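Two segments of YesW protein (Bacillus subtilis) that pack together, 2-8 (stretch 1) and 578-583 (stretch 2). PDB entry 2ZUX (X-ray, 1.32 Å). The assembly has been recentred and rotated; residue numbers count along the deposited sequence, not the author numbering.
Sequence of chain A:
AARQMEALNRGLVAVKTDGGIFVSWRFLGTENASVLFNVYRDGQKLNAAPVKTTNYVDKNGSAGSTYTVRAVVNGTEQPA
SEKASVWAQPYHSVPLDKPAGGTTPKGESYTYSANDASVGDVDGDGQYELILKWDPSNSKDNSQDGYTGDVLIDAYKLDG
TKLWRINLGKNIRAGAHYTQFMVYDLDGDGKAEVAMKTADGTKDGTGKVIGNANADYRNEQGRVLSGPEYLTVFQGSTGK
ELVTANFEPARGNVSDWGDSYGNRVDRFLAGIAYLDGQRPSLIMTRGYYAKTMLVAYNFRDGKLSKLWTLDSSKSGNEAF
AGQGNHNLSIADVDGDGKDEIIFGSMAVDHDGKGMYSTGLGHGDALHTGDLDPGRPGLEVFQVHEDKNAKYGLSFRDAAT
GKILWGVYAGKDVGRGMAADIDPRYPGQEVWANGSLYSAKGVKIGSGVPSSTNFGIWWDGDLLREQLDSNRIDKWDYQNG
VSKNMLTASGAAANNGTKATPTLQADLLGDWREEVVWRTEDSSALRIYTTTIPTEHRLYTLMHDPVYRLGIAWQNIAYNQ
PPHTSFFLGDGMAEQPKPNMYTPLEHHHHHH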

# COMPACT_ATOMS: atom_id res chain seq x y z
N ALA A 2 -8.36 0.97 21.86
CA ALA A 2 -8.92 0.59 20.53
C ALA A 2 -8.61 1.65 19.48
O ALA A 2 -8.64 2.85 19.78
CB ALA A 2 -10.43 0.39 20.64
N ARG A 3 -8.31 1.21 18.26
CA ARG A 3 -7.99 2.10 17.15
C ARG A 3 -9.18 2.37 16.25
O ARG A 3 -9.97 1.46 15.97
CB ARG A 3 -6.91 1.48 16.26
CG ARG A 3 -5.56 1.42 16.86
CD ARG A 3 -4.55 1.05 15.80
NE ARG A 3 -3.23 1.13 16.37
CZ ARG A 3 -2.13 1.37 15.67
NH1 ARG A 3 -2.19 1.56 14.36
NH2 ARG A 3 -0.97 1.43 16.31
N GLN A 4 -9.27 3.60 15.76
CA GLN A 4 -10.21 3.92 14.71
C GLN A 4 -9.89 3.08 13.46
O GLN A 4 -8.76 3.09 12.98
CB GLN A 4 -10.11 5.41 14.36
CG GLN A 4 -11.04 5.84 13.25
CD GLN A 4 -10.57 7.12 12.58
OE1 GLN A 4 -10.43 8.17 13.23
NE2 GLN A 4 -10.29 7.05 11.28
N MET A 5 -10.88 2.34 12.97
CA MET A 5 -10.76 1.62 11.69
C MET A 5 -12.06 1.81 10.91
O MET A 5 -13.02 2.37 11.42
CB MET A 5 -10.41 0.14 11.91
CG MET A 5 -9.07 -0.06 12.64
SD MET A 5 -7.58 0.46 11.73
CE MET A 5 -7.21 -1.03 10.81
N GLU A 6 -12.09 1.35 9.66
CA GLU A 6 -13.20 1.65 8.77
C GLU A 6 -14.41 0.78 9.04
O GLU A 6 -14.29 -0.42 9.26
CB GLU A 6 -12.77 1.50 7.31
CG GLU A 6 -11.85 2.63 6.85
CD GLU A 6 -10.81 2.21 5.82
OE1 GLU A 6 -10.38 1.03 5.82
OE2 GLU A 6 -10.40 3.09 5.03
N ALA A 7 -15.58 1.41 9.01
CA ALA A 7 -16.84 0.66 8.97
C ALA A 7 -16.99 0.08 7.56
O ALA A 7 -17.20 0.83 6.60
CB ALA A 7 -18.02 1.55 9.34
N LEU A 8 -16.84 -1.23 7.45
CA LEU A 8 -16.88 -1.91 6.16
C LEU A 8 -18.17 -2.69 6.01
O LEU A 8 -18.70 -3.22 6.99
CB LEU A 8 -15.66 -2.83 5.99
CG LEU A 8 -14.30 -2.13 5.88
CD1 LEU A 8 -13.17 -3.15 5.78
CD2 LEU A 8 -14.23 -1.14 4.70
N PRO A 578 -9.36 -7.93 16.29
CA PRO A 578 -8.80 -6.58 16.25
C PRO A 578 -9.39 -5.70 17.36
O PRO A 578 -10.59 -5.75 17.62
CB PRO A 578 -9.23 -6.06 14.88
CG PRO A 578 -9.45 -7.26 14.06
CD PRO A 578 -9.93 -8.33 14.98
N ASN A 579 -8.52 -4.92 18.00
CA ASN A 579 -8.95 -3.95 19.01
C ASN A 579 -9.26 -2.64 18.30
O ASN A 579 -8.38 -1.80 18.10
CB ASN A 579 -7.87 -3.76 20.08
CG ASN A 579 -8.37 -2.97 21.28
OD1 ASN A 579 -9.57 -2.74 21.42
ND2 ASN A 579 -7.45 -2.55 22.14
N MET A 580 -10.51 -2.48 17.91
CA MET A 580 -10.90 -1.38 17.04
C MET A 580 -12.28 -0.82 17.35
O MET A 580 -13.10 -1.49 17.98
CB MET A 580 -10.85 -1.82 15.57
CG MET A 580 -11.71 -3.05 15.25
SD MET A 580 -11.84 -3.38 13.48
CE MET A 580 -13.14 -2.24 13.03
N TYR A 581 -12.52 0.40 16.90
CA TYR A 581 -13.86 0.96 16.82
C TYR A 581 -14.00 1.60 15.44
O TYR A 581 -12.99 1.87 14.78
CB TYR A 581 -14.11 1.99 17.92
CG TYR A 581 -13.29 3.26 17.79
CD1 TYR A 581 -13.79 4.37 17.09
CD2 TYR A 581 -12.03 3.36 18.37
CE1 TYR A 581 -13.05 5.53 16.97
CE2 TYR A 581 -11.28 4.53 18.25
CZ TYR A 581 -11.80 5.60 17.55
OH TYR A 581 -11.07 6.76 17.43
N THR A 582 -15.23 1.82 15.01
CA THR A 582 -15.46 2.55 13.77
C THR A 582 -16.14 3.88 14.06
O THR A 582 -16.80 4.02 15.10
CB THR A 582 -16.30 1.73 12.75
OG1 THR A 582 -17.65 1.62 13.22
CG2 THR A 582 -15.71 0.34 12.54
N PRO A 583 -15.97 4.89 13.18
CA PRO A 583 -16.74 6.12 13.32
C PRO A 583 -18.25 5.87 13.30
O PRO A 583 -19.00 6.59 13.95
CB PRO A 583 -16.32 6.93 12.09
CG PRO A 583 -14.95 6.43 11.78
CD PRO A 583 -15.01 4.97 12.06
O HOH W 1 -11.82 8.52 15.63

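A short parallel β-pairing illustrates how two strands can satisfy the backbone donors and acceptors that face each other, while side chains add packing on both faces. In YesW the partners come from nearly opposite ends of the chain: any two residues that touch are at least 574 positions apart in sequence, so the pairing ties the N-terminal segment to the C-terminal one. Arg-3 bridges to Met-580 and Gln-4 to Tyr-581, in parallel register.

Three hydrogen bonds carry the arrangement, and they alternate in the manner expected of parallel strands. Arg-3 N donates to Asn-579 O at 3.0 Å, with a nearly linear angle of 170° at the hydrogen. Tyr-581 N returns the favour, donating to Arg-3 O at 2.9 Å, and Met-5 N then donates to Tyr-581 O at 2.8 Å. Arg-3 and Tyr-581 thus each use both their amide N and their carbonyl O; Arg-3 N and O reach Asn-579 O and Tyr-581 N, and so straddle Met-580, whereas Gln-4 and Met-580 turn their backbone amides away from this ladder. The carbonyls gain further support from CA-H...O contacts, which are weaker because a carbon-bound hydrogen is only slightly polarised: Met-580 CA lies 3.2 Å from Arg-3 O, and Gln-4 CA 3.5 Å from Tyr-581 O. Beyond the last conventional bond, Met-5 O receives no hydrogen bond from stretch 2; Thr-582 CA approaches it at 3.4 Å.

The side chains of Gln-4 and Tyr-581 share one face of the sheet. With chi1 at 68° (p), the tyrosine ring reaches back over the neighbouring strand, and Gln-4 CA sits over its face, 3.8 Å from the ring centroid and 17° off the normal. This CH-π contact sets a mildly polarised CA-H against the electron-rich ring. Ala-2 O lies at the ring edge, 3.5 Å from Tyr-581 CE2. The polar ends of the same two side chains are joined by a water, which donates to Gln-4 OE1 at 2.8 Å and is hydrogen-bonded to Tyr-581 OH at 2.6 Å. Gln-4 NE2 finds its partner elsewhere in the structure, so both ends of this buried amide are satisfied.

Arg-3 and Met-580 occupy the other face, where the guanidinium nitrogens NH1 and NH2 are bonded elsewhere in the structure. The long Met-580 side chain instead makes an apolar contact, its CE 3.8 Å from Met-5 CB. Past the ladder, packing takes over from hydrogen bonding: Ala-7 CB meets Thr-582 CB at 3.8 Å.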